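PDB 3U4J: NAD-dependent aldehyde dehydrogenase from Sinorhizobium meliloti, which probably oxidises aldehydes to carboxylic acids with NAD or NADP as electron acceptor, and carries a bound calcium ion in the crystal. Local coordinates for residues T39-S44 against G49-T54; T145-N148 against R153-L156; S179-W184 against L466-Y471; P276-A281 against D417-L422. All blocks are in the same frame, centred on the assembly; numbering follows the deposited sequence.

Contact 1: T39-S44 against G49-T54. With CA (calcium ion), chain E.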
loop_
_atom_site.group_PDB
_atom_site.type_symbol
_atom_site.label_atom_id
_atom_site.label_comp_id
_atom_site.label_asym_id
_atom_site.label_seq_id
_atom_site.Cartn_x
_atom_site.Cartn_y
_atom_site.Cartn_z
ATOM N N THR A 39 -30.597 36.523 -11.312
ATOM C CA THR A 39 -29.570 35.865 -12.127
ATOM C C THR A 39 -28.336 36.757 -12.256
ATOM O O THR A 39 -28.361 37.944 -11.877
ATOM C CB THR A 39 -30.081 35.519 -13.554
ATOM O OG1 THR A 39 -30.385 36.736 -14.240
ATOM C CG2 THR A 39 -31.334 34.620 -13.524
ATOM N N ILE A 40 -27.256 36.172 -12.774
ATOM C CA ILE A 40 -25.974 36.856 -12.981
ATOM C C ILE A 40 -25.617 36.608 -14.423
ATOM O O ILE A 40 -25.777 35.495 -14.902
ATOM C CB ILE A 40 -24.846 36.225 -12.090
ATOM C CG1 ILE A 40 -25.088 36.555 -10.619
ATOM C CG2 ILE A 40 -23.421 36.724 -12.510
ATOM C CD1 ILE A 40 -24.402 35.586 -9.662
ATOM N N ASP A 41 -25.172 37.632 -15.124
ATOM C CA ASP A 41 -24.732 37.465 -16.504
ATOM C C ASP A 41 -23.202 37.372 -16.543
ATOM O O ASP A 41 -22.512 37.969 -15.708
ATOM C CB ASP A 41 -25.132 38.687 -17.346
ATOM C CG ASP A 41 -26.646 38.799 -17.597
ATOM O OD1 ASP A 41 -27.417 37.834 -17.432
ATOM O OD2 ASP A 41 -27.071 39.894 -18.017
ATOM N N ARG A 42 -22.695 36.658 -17.540
ATOM C CA ARG A 42 -21.270 36.642 -17.858
ATOM C C ARG A 42 -21.050 37.234 -19.252
ATOM O O ARG A 42 -21.564 36.719 -20.240
ATOM C CB ARG A 42 -20.699 35.196 -17.832
ATOM C CG ARG A 42 -19.256 35.103 -18.288
ATOM C CD ARG A 42 -18.361 36.035 -17.481
ATOM N NE ARG A 42 -16.942 35.687 -17.619
ATOM C CZ ARG A 42 -15.930 36.485 -17.277
ATOM N NH1 ARG A 42 -16.172 37.704 -16.795
ATOM N NH2 ARG A 42 -14.670 36.070 -17.444
ATOM N N VAL A 43 -20.262 38.296 -19.322
ATOM C CA VAL A 43 -19.851 38.883 -20.581
ATOM C C VAL A 43 -18.540 38.217 -20.949
ATOM O O VAL A 43 -17.674 38.037 -20.085
ATOM C CB VAL A 43 -19.673 40.439 -20.458
ATOM C CG1 VAL A 43 -18.955 41.038 -21.673
ATOM C CG2 VAL A 43 -21.059 41.139 -20.295
ATOM N N SER A 44 -18.383 37.836 -22.216
ATOM C CA SER A 44 -17.145 37.199 -22.657
ATOM C C SER A 44 -15.985 38.149 -22.436
ATOM O O SER A 44 -16.052 39.316 -22.850
ATOM C CB SER A 44 -17.205 36.822 -24.118
ATOM O OG SER A 44 -15.881 36.621 -24.641
ATOM N N GLY A 49 -18.860 43.200 -24.598
ATOM C CA GLY A 49 -20.314 43.331 -24.749
ATOM C C GLY A 49 -21.087 42.078 -25.148
ATOM O O GLY A 49 -22.321 42.117 -25.234
ATOM N N GLU A 50 -20.393 40.966 -25.405
ATOM C CA GLU A 50 -21.097 39.720 -25.740
ATOM C C GLU A 50 -21.496 38.977 -24.467
ATOM O O GLU A 50 -20.643 38.584 -23.679
ATOM C CB GLU A 50 -20.240 38.808 -26.634
ATOM C CG GLU A 50 -19.825 39.425 -27.992
ATOM C CD GLU A 50 -20.942 39.461 -29.046
ATOM O OE1 GLU A 50 -20.705 40.081 -30.113
ATOM O OE2 GLU A 50 -22.030 38.868 -28.849
ATOM N N VAL A 51 -22.795 38.778 -24.276
ATOM C CA VAL A 51 -23.288 38.094 -23.082
ATOM C C VAL A 51 -23.355 36.598 -23.422
ATOM O O VAL A 51 -24.131 36.188 -24.294
ATOM C CB VAL A 51 -24.675 38.633 -22.643
ATOM C CG1 VAL A 51 -25.173 37.893 -21.424
ATOM C CG2 VAL A 51 -24.611 40.183 -22.373
ATOM N N VAL A 52 -22.532 35.803 -22.739
ATOM C CA VAL A 52 -22.340 34.391 -23.123
ATOM C C VAL A 52 -22.917 33.388 -22.151
ATOM O O VAL A 52 -22.998 32.198 -22.472
ATOM C CB VAL A 52 -20.827 34.055 -23.381
ATOM C CG1 VAL A 52 -20.336 34.807 -24.588
ATOM C CG2 VAL A 52 -19.968 34.380 -22.141
ATOM N N GLY A 53 -23.296 33.837 -20.961
ATOM C CA GLY A 53 -23.990 32.964 -20.041
ATOM C C GLY A 53 -24.767 33.721 -18.983
ATOM O O GLY A 53 -24.414 34.846 -18.628
ATOM N N THR A 54 -25.824 33.099 -18.484
ATOM C CA THR A 54 -26.493 33.576 -17.273
ATOM C C THR A 54 -26.984 32.430 -16.427
ATOM O O THR A 54 -27.420 31.398 -16.939
ATOM C CB THR A 54 -27.612 34.700 -17.504
ATOM O OG1 THR A 54 -28.880 34.339 -16.919
ATOM C CG2 THR A 54 -27.726 35.191 -18.923
HETATM CA CA CA E . -24.014 37.708 -28.653
HETATM O O HOH W 1 -23.503 35.916 -27.058
HETATM O O HOH W 2 -24.414 38.301 -31.023
HETATM O O HOH W 3 -26.220 36.771 -29.134
#

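Contact 2: T145-N148 against R153-L156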
loop_
_atom_site.group_PDB
_atom_site.type_symbol
_atom_site.label_atom_id
_atom_site.label_comp_id
_atom_site.label_asym_id
_atom_site.label_seq_id
_atom_site.Cartn_x
_atom_site.Cartn_y
_atom_site.Cartn_z
ATOM N N THR A 145 -6.634 -5.261 7.084
ATOM C CA THR A 145 -6.852 -6.269 8.136
ATOM C C THR A 145 -5.562 -6.456 8.919
ATOM O O THR A 145 -4.458 -6.375 8.372
ATOM C CB THR A 145 -7.247 -7.682 7.580
ATOM O OG1 THR A 145 -6.292 -8.108 6.585
ATOM C CG2 THR A 145 -8.607 -7.663 6.948
ATOM N N HIS A 146 -5.714 -6.708 10.208
ATOM C CA HIS A 146 -4.592 -6.989 11.058
ATOM C C HIS A 146 -4.917 -8.326 11.713
ATOM O O HIS A 146 -5.724 -8.403 12.635
ATOM C CB HIS A 146 -4.442 -5.844 12.061
ATOM C CG HIS A 146 -4.146 -4.522 11.406
ATOM N ND1 HIS A 146 -2.860 -4.102 11.128
ATOM C CD2 HIS A 146 -4.966 -3.555 10.935
ATOM C CE1 HIS A 146 -2.902 -2.922 10.532
ATOM N NE2 HIS A 146 -4.166 -2.556 10.419
ATOM N N ASN A 147 -4.333 -9.379 11.165
ATOM C CA ASN A 147 -4.662 -10.758 11.500
ATOM C C ASN A 147 -3.661 -11.281 12.513
ATOM O O ASN A 147 -3.627 -12.481 12.786
ATOM C CB ASN A 147 -4.593 -11.622 10.222
ATOM C CG ASN A 147 -5.306 -12.961 10.367
ATOM O OD1 ASN A 147 -6.319 -13.048 11.050
ATOM N ND2 ASN A 147 -4.758 -14.014 9.752
ATOM N N ASN A 148 -2.838 -10.375 13.054
ATOM C CA ASN A 148 -1.725 -10.749 13.911
ATOM C C ASN A 148 -1.726 -9.985 15.240
ATOM O O ASN A 148 -0.669 -9.690 15.779
ATOM C CB ASN A 148 -0.405 -10.504 13.147
ATOM C CG ASN A 148 -0.282 -9.069 12.650
ATOM O OD1 ASN A 148 -1.198 -8.235 12.825
ATOM N ND2 ASN A 148 0.860 -8.760 12.060
ATOM N N ARG A 153 -8.532 -11.946 18.659
ATOM C CA ARG A 153 -8.934 -10.679 18.046
ATOM C C ARG A 153 -8.676 -10.590 16.534
ATOM O O ARG A 153 -7.862 -11.317 15.972
ATOM C CB ARG A 153 -8.224 -9.477 18.696
ATOM C CG ARG A 153 -8.535 -9.216 20.193
ATOM C CD ARG A 153 -7.963 -7.867 20.646
ATOM N NE ARG A 153 -6.499 -7.814 20.551
ATOM C CZ ARG A 153 -5.742 -6.865 21.108
ATOM N NH1 ARG A 153 -6.309 -5.880 21.802
ATOM N NH2 ARG A 153 -4.418 -6.913 20.984
ATOM N N LEU A 154 -9.364 -9.649 15.898
ATOM C CA LEU A 154 -9.106 -9.326 14.502
ATOM C C LEU A 154 -9.177 -7.812 14.396
ATOM O O LEU A 154 -10.111 -7.199 14.895
ATOM C CB LEU A 154 -10.147 -9.998 13.599
ATOM C CG LEU A 154 -10.100 -9.728 12.089
ATOM C CD1 LEU A 154 -8.736 -10.141 11.528
ATOM C CD2 LEU A 154 -11.274 -10.460 11.376
ATOM N N GLY A 155 -8.177 -7.196 13.787
ATOM C CA GLY A 155 -8.224 -5.753 13.573
ATOM C C GLY A 155 -8.730 -5.455 12.170
ATOM O O GLY A 155 -8.310 -6.089 11.197
ATOM N N LEU A 156 -9.656 -4.521 12.070
ATOM C CA LEU A 156 -10.151 -4.075 10.784
ATOM C C LEU A 156 -10.007 -2.576 10.732
ATOM O O LEU A 156 -10.236 -1.878 11.725
ATOM C CB LEU A 156 -11.623 -4.426 10.587
ATOM C CG LEU A 156 -12.050 -5.887 10.768
ATOM C CD1 LEU A 156 -13.571 -5.995 10.642
ATOM C CD2 LEU A 156 -11.349 -6.823 9.777
#

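Contact 3: S179-W184 against L466-Y471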
loop_
_atom_site.group_PDB
_atom_site.type_symbol
_atom_site.label_atom_id
_atom_site.label_comp_id
_atom_site.label_asym_id
_atom_site.label_seq_id
_atom_site.Cartn_x
_atom_site.Cartn_y
_atom_site.Cartn_z
ATOM N N SER A 179 -13.403 18.476 -12.102
ATOM C CA SER A 179 -13.025 17.132 -12.483
ATOM C C SER A 179 -11.874 16.542 -11.645
ATOM O O SER A 179 -11.712 15.322 -11.607
ATOM C CB SER A 179 -12.694 17.076 -13.977
ATOM O OG SER A 179 -13.850 17.321 -14.756
ATOM N N GLU A 180 -11.083 17.395 -10.985
ATOM C CA GLU A 180 -10.067 16.928 -10.006
ATOM C C GLU A 180 -10.657 16.708 -8.608
ATOM O O GLU A 180 -9.976 16.205 -7.728
ATOM C CB GLU A 180 -8.937 17.951 -9.825
ATOM C CG GLU A 180 -8.080 18.279 -11.015
ATOM C CD GLU A 180 -7.066 19.401 -10.682
ATOM O OE1 GLU A 180 -7.193 20.074 -9.615
ATOM O OE2 GLU A 180 -6.151 19.619 -11.505
ATOM N N ARG A 181 -11.890 17.139 -8.376
ATOM C CA ARG A 181 -12.482 17.079 -7.013
ATOM C C ARG A 181 -13.710 16.173 -6.969
ATOM O O ARG A 181 -13.748 15.229 -6.195
ATOM C CB ARG A 181 -12.903 18.473 -6.518
ATOM C CG ARG A 181 -11.766 19.518 -6.496
ATOM C CD ARG A 181 -10.735 19.283 -5.375
ATOM N NE ARG A 181 -9.784 20.397 -5.407
ATOM C CZ ARG A 181 -8.783 20.514 -6.270
ATOM N NH1 ARG A 181 -8.508 19.538 -7.135
ATOM N NH2 ARG A 181 -8.043 21.617 -6.269
ATOM N N VAL A 182 -14.721 16.487 -7.777
ATOM C CA VAL A 182 -15.988 15.749 -7.748
ATOM C C VAL A 182 -15.808 14.222 -7.888
ATOM O O VAL A 182 -16.343 13.474 -7.079
ATOM C CB VAL A 182 -17.028 16.315 -8.773
ATOM C CG1 VAL A 182 -18.282 15.408 -8.891
ATOM C CG2 VAL A 182 -17.433 17.769 -8.407
ATOM N N PRO A 183 -15.043 13.754 -8.900
ATOM C CA PRO A 183 -14.988 12.278 -9.071
ATOM C C PRO A 183 -14.339 11.552 -7.888
ATOM O O PRO A 183 -14.758 10.456 -7.544
ATOM C CB PRO A 183 -14.125 12.093 -10.350
ATOM C CG PRO A 183 -14.180 13.394 -11.075
ATOM C CD PRO A 183 -14.322 14.456 -9.979
ATOM N N TRP A 184 -13.338 12.164 -7.258
ATOM C CA TRP A 184 -12.704 11.584 -6.104
ATOM C C TRP A 184 -13.638 11.541 -4.897
ATOM O O TRP A 184 -13.646 10.557 -4.129
ATOM C CB TRP A 184 -11.403 12.321 -5.776
ATOM C CG TRP A 184 -10.219 11.787 -6.601
ATOM C CD1 TRP A 184 -9.255 10.920 -6.169
ATOM C CD2 TRP A 184 -9.917 12.071 -7.987
ATOM N NE1 TRP A 184 -8.380 10.640 -7.201
ATOM C CE2 TRP A 184 -8.752 11.334 -8.320
ATOM C CE3 TRP A 184 -10.505 12.888 -8.969
ATOM C CZ2 TRP A 184 -8.144 11.395 -9.596
ATOM C CZ3 TRP A 184 -9.923 12.936 -10.264
ATOM C CH2 TRP A 184 -8.746 12.184 -10.561
ATOM N N LEU A 466 -0.716 10.883 -10.352
ATOM C CA LEU A 466 0.048 11.466 -9.260
ATOM C C LEU A 466 -0.740 12.496 -8.446
ATOM O O LEU A 466 -1.564 13.229 -9.029
ATOM C CB LEU A 466 1.326 12.139 -9.803
ATOM C CG LEU A 466 2.543 11.218 -9.873
ATOM C CD1 LEU A 466 2.441 10.294 -11.101
ATOM C CD2 LEU A 466 3.863 12.045 -9.930
ATOM N N PRO A 467 -0.456 12.588 -7.117
ATOM C CA PRO A 467 -1.111 13.536 -6.193
ATOM C C PRO A 467 -0.666 14.975 -6.422
ATOM O O PRO A 467 0.461 15.223 -6.886
ATOM C CB PRO A 467 -0.601 13.116 -4.817
ATOM C CG PRO A 467 0.757 12.444 -5.128
ATOM C CD PRO A 467 0.509 11.716 -6.407
ATOM N N ILE A 468 -1.563 15.904 -6.096
ATOM C CA ILE A 468 -1.278 17.330 -6.205
ATOM C C ILE A 468 -1.645 18.023 -4.889
ATOM O O ILE A 468 -2.622 17.659 -4.200
ATOM C CB ILE A 468 -1.988 18.014 -7.448
ATOM C CG1 ILE A 468 -3.511 18.068 -7.286
ATOM C CG2 ILE A 468 -1.571 17.321 -8.808
ATOM C CD1 ILE A 468 -4.277 18.826 -8.409
ATOM N N GLY A 469 -0.888 19.061 -4.554
ATOM C CA GLY A 469 -1.274 19.905 -3.423
ATOM C C GLY A 469 -0.053 20.720 -3.026
ATOM O O GLY A 469 0.997 20.545 -3.626
ATOM N N GLY A 470 -0.187 21.587 -2.023
ATOM C CA GLY A 470 0.910 22.495 -1.655
ATOM C C GLY A 470 1.533 22.297 -0.284
ATOM O O GLY A 470 0.992 21.593 0.581
ATOM N N TYR A 471 2.700 22.901 -0.111
ATOM C CA TYR A 471 3.316 23.046 1.204
ATOM C C TYR A 471 2.957 24.443 1.653
ATOM O O TYR A 471 2.485 25.248 0.832
ATOM C CB TYR A 471 4.840 22.988 1.057
ATOM C CG TYR A 471 5.494 21.610 0.878
ATOM C CD1 TYR A 471 6.680 21.303 1.561
ATOM C CD2 TYR A 471 4.956 20.640 0.025
ATOM C CE1 TYR A 471 7.317 20.063 1.396
ATOM C CE2 TYR A 471 5.589 19.380 -0.144
ATOM C CZ TYR A 471 6.755 19.117 0.556
ATOM O OH TYR A 471 7.376 17.909 0.413
#

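Contact 4: P276-A281 against D417-L422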
loop_
_atom_site.group_PDB
_atom_site.type_symbol
_atom_site.label_atom_id
_atom_site.label_comp_id
_atom_site.label_asym_id
_atom_site.label_seq_id
_atom_site.Cartn_x
_atom_site.Cartn_y
_atom_site.Cartn_z
ATOM N N PRO A 276 8.718 28.899 -8.714
ATOM C CA PRO A 276 9.929 29.183 -9.468
ATOM C C PRO A 276 10.227 28.100 -10.500
ATOM O O PRO A 276 9.928 26.929 -10.274
ATOM C CB PRO A 276 11.003 29.181 -8.377
ATOM C CG PRO A 276 10.495 28.192 -7.348
ATOM C CD PRO A 276 8.987 28.136 -7.474
ATOM N N GLN A 277 10.790 28.480 -11.641
ATOM C CA GLN A 277 11.519 27.541 -12.473
ATOM C C GLN A 277 13.018 27.854 -12.355
ATOM O O GLN A 277 13.438 29.002 -12.553
ATOM C CB GLN A 277 11.089 27.636 -13.932
ATOM C CG GLN A 277 9.599 27.378 -14.149
ATOM C CD GLN A 277 9.310 26.786 -15.507
ATOM O OE1 GLN A 277 9.711 25.654 -15.794
ATOM N NE2 GLN A 277 8.574 27.530 -16.345
ATOM N N ILE A 278 13.810 26.829 -12.061
ATOM C CA ILE A 278 15.253 26.997 -11.857
ATOM C C ILE A 278 15.908 26.381 -13.064
ATOM O O ILE A 278 15.668 25.207 -13.353
ATOM C CB ILE A 278 15.770 26.248 -10.595
ATOM C CG1 ILE A 278 15.105 26.751 -9.298
ATOM C CG2 ILE A 278 17.304 26.445 -10.458
ATOM C CD1 ILE A 278 13.591 26.545 -9.238
ATOM N N VAL A 279 16.708 27.187 -13.765
ATOM C CA VAL A 279 17.388 26.766 -14.962
ATOM C C VAL A 279 18.897 26.838 -14.718
ATOM O O VAL A 279 19.495 27.927 -14.549
ATOM C CB VAL A 279 17.006 27.603 -16.184
ATOM C CG1 VAL A 279 17.611 26.995 -17.471
ATOM C CG2 VAL A 279 15.499 27.672 -16.304
ATOM N N PHE A 280 19.487 25.648 -14.663
ATOM C CA PHE A 280 20.919 25.514 -14.468
ATOM C C PHE A 280 21.637 25.625 -15.772
ATOM O O PHE A 280 21.071 25.342 -16.837
ATOM C CB PHE A 280 21.236 24.176 -13.780
ATOM C CG PHE A 280 20.903 24.185 -12.340
ATOM C CD1 PHE A 280 21.786 24.719 -11.418
ATOM C CD2 PHE A 280 19.676 23.683 -11.890
ATOM C CE1 PHE A 280 21.471 24.735 -10.056
ATOM C CE2 PHE A 280 19.351 23.694 -10.537
ATOM C CZ PHE A 280 20.258 24.204 -9.616
ATOM N N ALA A 281 22.904 26.028 -15.670
ATOM C CA ALA A 281 23.769 26.223 -16.823
ATOM C C ALA A 281 23.839 25.003 -17.736
ATOM O O ALA A 281 24.031 25.141 -18.945
ATOM C CB ALA A 281 25.179 26.644 -16.358
ATOM N N ASP A 417 22.931 25.763 -4.115
ATOM C CA ASP A 417 22.533 26.153 -2.760
ATOM C C ASP A 417 21.791 27.505 -2.767
ATOM O O ASP A 417 20.762 27.642 -2.093
ATOM C CB ASP A 417 23.709 26.190 -1.765
ATOM C CG ASP A 417 24.219 24.807 -1.366
ATOM O OD1 ASP A 417 25.257 24.761 -0.676
ATOM O OD2 ASP A 417 23.636 23.768 -1.729
ATOM N N GLU A 418 22.285 28.480 -3.539
ATOM C CA GLU A 418 21.605 29.774 -3.650
ATOM C C GLU A 418 20.216 29.624 -4.288
ATOM O O GLU A 418 19.259 30.267 -3.866
ATOM C CB GLU A 418 22.395 30.765 -4.516
ATOM C CG GLU A 418 23.541 31.436 -3.811
ATOM C CD GLU A 418 24.442 32.227 -4.772
ATOM O OE1 GLU A 418 25.634 32.407 -4.400
ATOM O OE2 GLU A 418 23.970 32.667 -5.867
ATOM N N ALA A 419 20.148 28.817 -5.337
ATOM C CA ALA A 419 18.910 28.616 -6.082
ATOM C C ALA A 419 17.856 28.032 -5.165
ATOM O O ALA A 419 16.691 28.413 -5.235
ATOM C CB ALA A 419 19.135 27.697 -7.269
ATOM N N VAL A 420 18.269 27.094 -4.311
ATOM C CA VAL A 420 17.340 26.506 -3.333
ATOM C C VAL A 420 16.834 27.559 -2.345
ATOM O O VAL A 420 15.610 27.673 -2.103
ATOM C CB VAL A 420 17.923 25.277 -2.605
ATOM C CG1 VAL A 420 16.991 24.857 -1.424
ATOM C CG2 VAL A 420 18.082 24.127 -3.587
ATOM N N ALA A 421 17.751 28.345 -1.782
ATOM C CA ALA A 421 17.343 29.375 -0.831
ATOM C C ALA A 421 16.396 30.402 -1.490
ATOM O O ALA A 421 15.397 30.813 -0.895
ATOM C CB ALA A 421 18.583 30.070 -0.194
ATOM N N LEU A 422 16.691 30.811 -2.717
ATOM C CA LEU A 422 15.788 31.742 -3.432
ATOM C C LEU A 422 14.412 31.117 -3.687
ATOM O O LEU A 422 13.358 31.754 -3.441
ATOM C CB LEU A 422 16.409 32.206 -4.755
ATOM C CG LEU A 422 17.569 33.204 -4.610
ATOM C CD1 LEU A 422 18.258 33.441 -5.961
ATOM C CD2 LEU A 422 17.108 34.542 -4.026
#

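Contact 1: T39-S44 against G49-T54
R42 presents one carbonyl oxygen to two successive amides of the facing strand, and the packing is closest around it. V52 N donates to R42 O at 2.8 Å, nearly in line with the carbonyl bond (172° at the oxygen), while G53 N adds a weak second bond. In return, R42 N reaches G53 O at 2.7 Å. On this buried side R42 runs alongside V52, with CG 4.0 Å from CG2 of V52, then turns off so that its guanidinium meets the carbonyl oxygens of I347 and E112. Two residues opposite one make this a classic beta bulge, set into the antiparallel hairpin of strands 39-43 and 51-56. Past the bulge the two segments are joined again by S44 N and E50 O, 2.8 Å apart. The other face is more open to solvent, and loose where V43 CG2 and V51 CG2 only just meet, at 4.2 Å. It is tight locally: D41 OD1 lies 3.1 Å from T54 CG2, and the unstaggered chi1 of T54 (126°) is consistent with some crowding. With an alanine here, CG2 and OG1 are gone, which would probably open a gap beside D41 OD1 and T39, only CB still meeting the carboxylate oxygen. At the hairpin's outer end E50 OE2 binds calcium at 2.3 Å, together with L17 O and three waters, one donating to V51 O.

Contact 2: T145-N148 against R153-L156
The imidazole of H146 has the carbonyl oxygen of G155 at its edge, near the ring plane, while L466 of the third subunit packs against the same side chain. H146 projects on the face of the sheet it shares with G155, and its chi1 of -63° sets CG beside the backbone N. The second flat group, the amide of N147, meets the facing strand through its oxygen: N147 OD1 lies 3.8 Å from L154 CD1, the two side chains crossing at a slant. That same oxygen accepts a bond from R447 of the fourth subunit, and ND2 donates to the carbonyl of R159 of the second, so both ends of the amide are gripped by other chains.

Between these groups the backbones form one antiparallel hydrogen-bonded pair. H146 N donates to G155 O at 2.8 Å, from a position tilted 34° out of the carbonyl plane, and G155 N returns a bond to H146 O at 3.0 Å. The strands come close here, with CA atoms of H146 and G155 4.6 Å apart, and a CB on G155 would crowd that of H146. On the opposite face T145 CG2 touches L156 CD2 at 4.0 Å, and T145 OG1 is hydrogen-bonded to V157 O of the second subunit.

The hairpin of strands 143-146 and 153-168 is thus built into the tetramer: strand 489-497 flanks it through L154 and L156, and T145 pairs antiparallel with a strand of the second subunit, continuing the sheet across the interface.

Contact 3: S179-W184 against L466-Y471
E180 and I468 meet at about a right angle, the extended glutamate reaching out from helix 174-187 and the isoleucine projecting from a loop to receive it. A single methyl makes the contact. I468 CD1 lies well off the plane of the carboxylate, 3.4 Å from E180 OE1 and 3.7 Å from E180 OE2, so it rests against the whole group rather than one oxygen. The isoleucine reaches this far because CG1 is placed between its backbone N and carbonyl carbon (chi1 68°), and an extended chi2 carries CD1 onward to the carboxylate.

R181, the next residue of the helix, doubles back toward its neighbour. Its NH1 forms a salt bridge with E180 OE1 at 2.9 Å, meeting the oxygen on its anti side and 16° out of the carboxylate plane. The same nitrogen passes I468 CD1 obliquely at 4.5 Å, so the methyl is bordered by both members of the ion pair. R181 NH2 has a separate partner in T247 OG1. The loop itself is tied by backbone bonding between I468 and E479, and just beyond, G469 adopts backbone angles that a side chain would not tolerate.

Were E180 an alanine, R181 NH1 would probably lose its carboxylate mate and a gap would be likely to open beside I468 CD1.

No hydrogen bond joins helix to loop here. What meets is a hydrocarbon tip and a buried ion pair, a setting of low polarity that would probably strengthen the attraction between E180 and R181.

Contact 4: P276-A281 against D417-L422
I278 and A419 touch methyl to methyl, CG2 of the isoleucine lying 3.9 Å from CB of the alanine. The conformation of I278 determines which branch does this. CG2 stands anti to the backbone N and leads toward the helix, whereas CG1 lies beside that nitrogen (chi1 -61°) and bends again at chi2, so that CD1 turns aside from A419. A beta-branched residue on the strand thus offers its short arm to the smallest of side chains, and strand and helix can approach until the CA atoms of I278 and A419 are 7.0 Å apart.

F280 adds the second contact. It lies just past the end of strand 275-279, and its chi1 of -75° swings the ring back toward the helix until CZ comes within 4.4 Å of A419 CB. The methyl meets the ring obliquely. The ring is held by other neighbours too: it makes an edge-to-face contact with F413 and packs against T441 and T445 of helix 439-448. A419 CB therefore sits against two hydrophobic groups, one aliphatic and one aromatic, both from the same segment, 276-281, and no hydrogen bond crosses between the segments.

Strand 275-279 runs parallel to 307-313 on one flank and 431-435 on the other. Helix 416-424 follows strand 407-413 and leads into 431-435, so it crosses over the strands lying between them. This is a beta-alpha-beta crossover, with the helix laid on a mainly parallel sheet, the alpha/beta architecture expected of the catalytic domain of an aldehyde dehydrogenase.

Reading from the N terminus, contact 1 closes a short hairpin loop at the calcium-bearing edge of the chain. Contact 2 closes an equally short one far away, their centres about 58 Å apart on opposite sides of the chain's centre. The long strand 153-168 that starts in contact 2 leads directly into helix 174-187, where contact 3 opens. Contact 3 then spans some 280 residues before it closes on the loop at 466-471, close to the spatial centre of the chain. Contact 4 is nested within that span, tying helix 416-424 to the second large sheet. No two contacts cross or touch, although contacts 2 and 3 both border the third subunit.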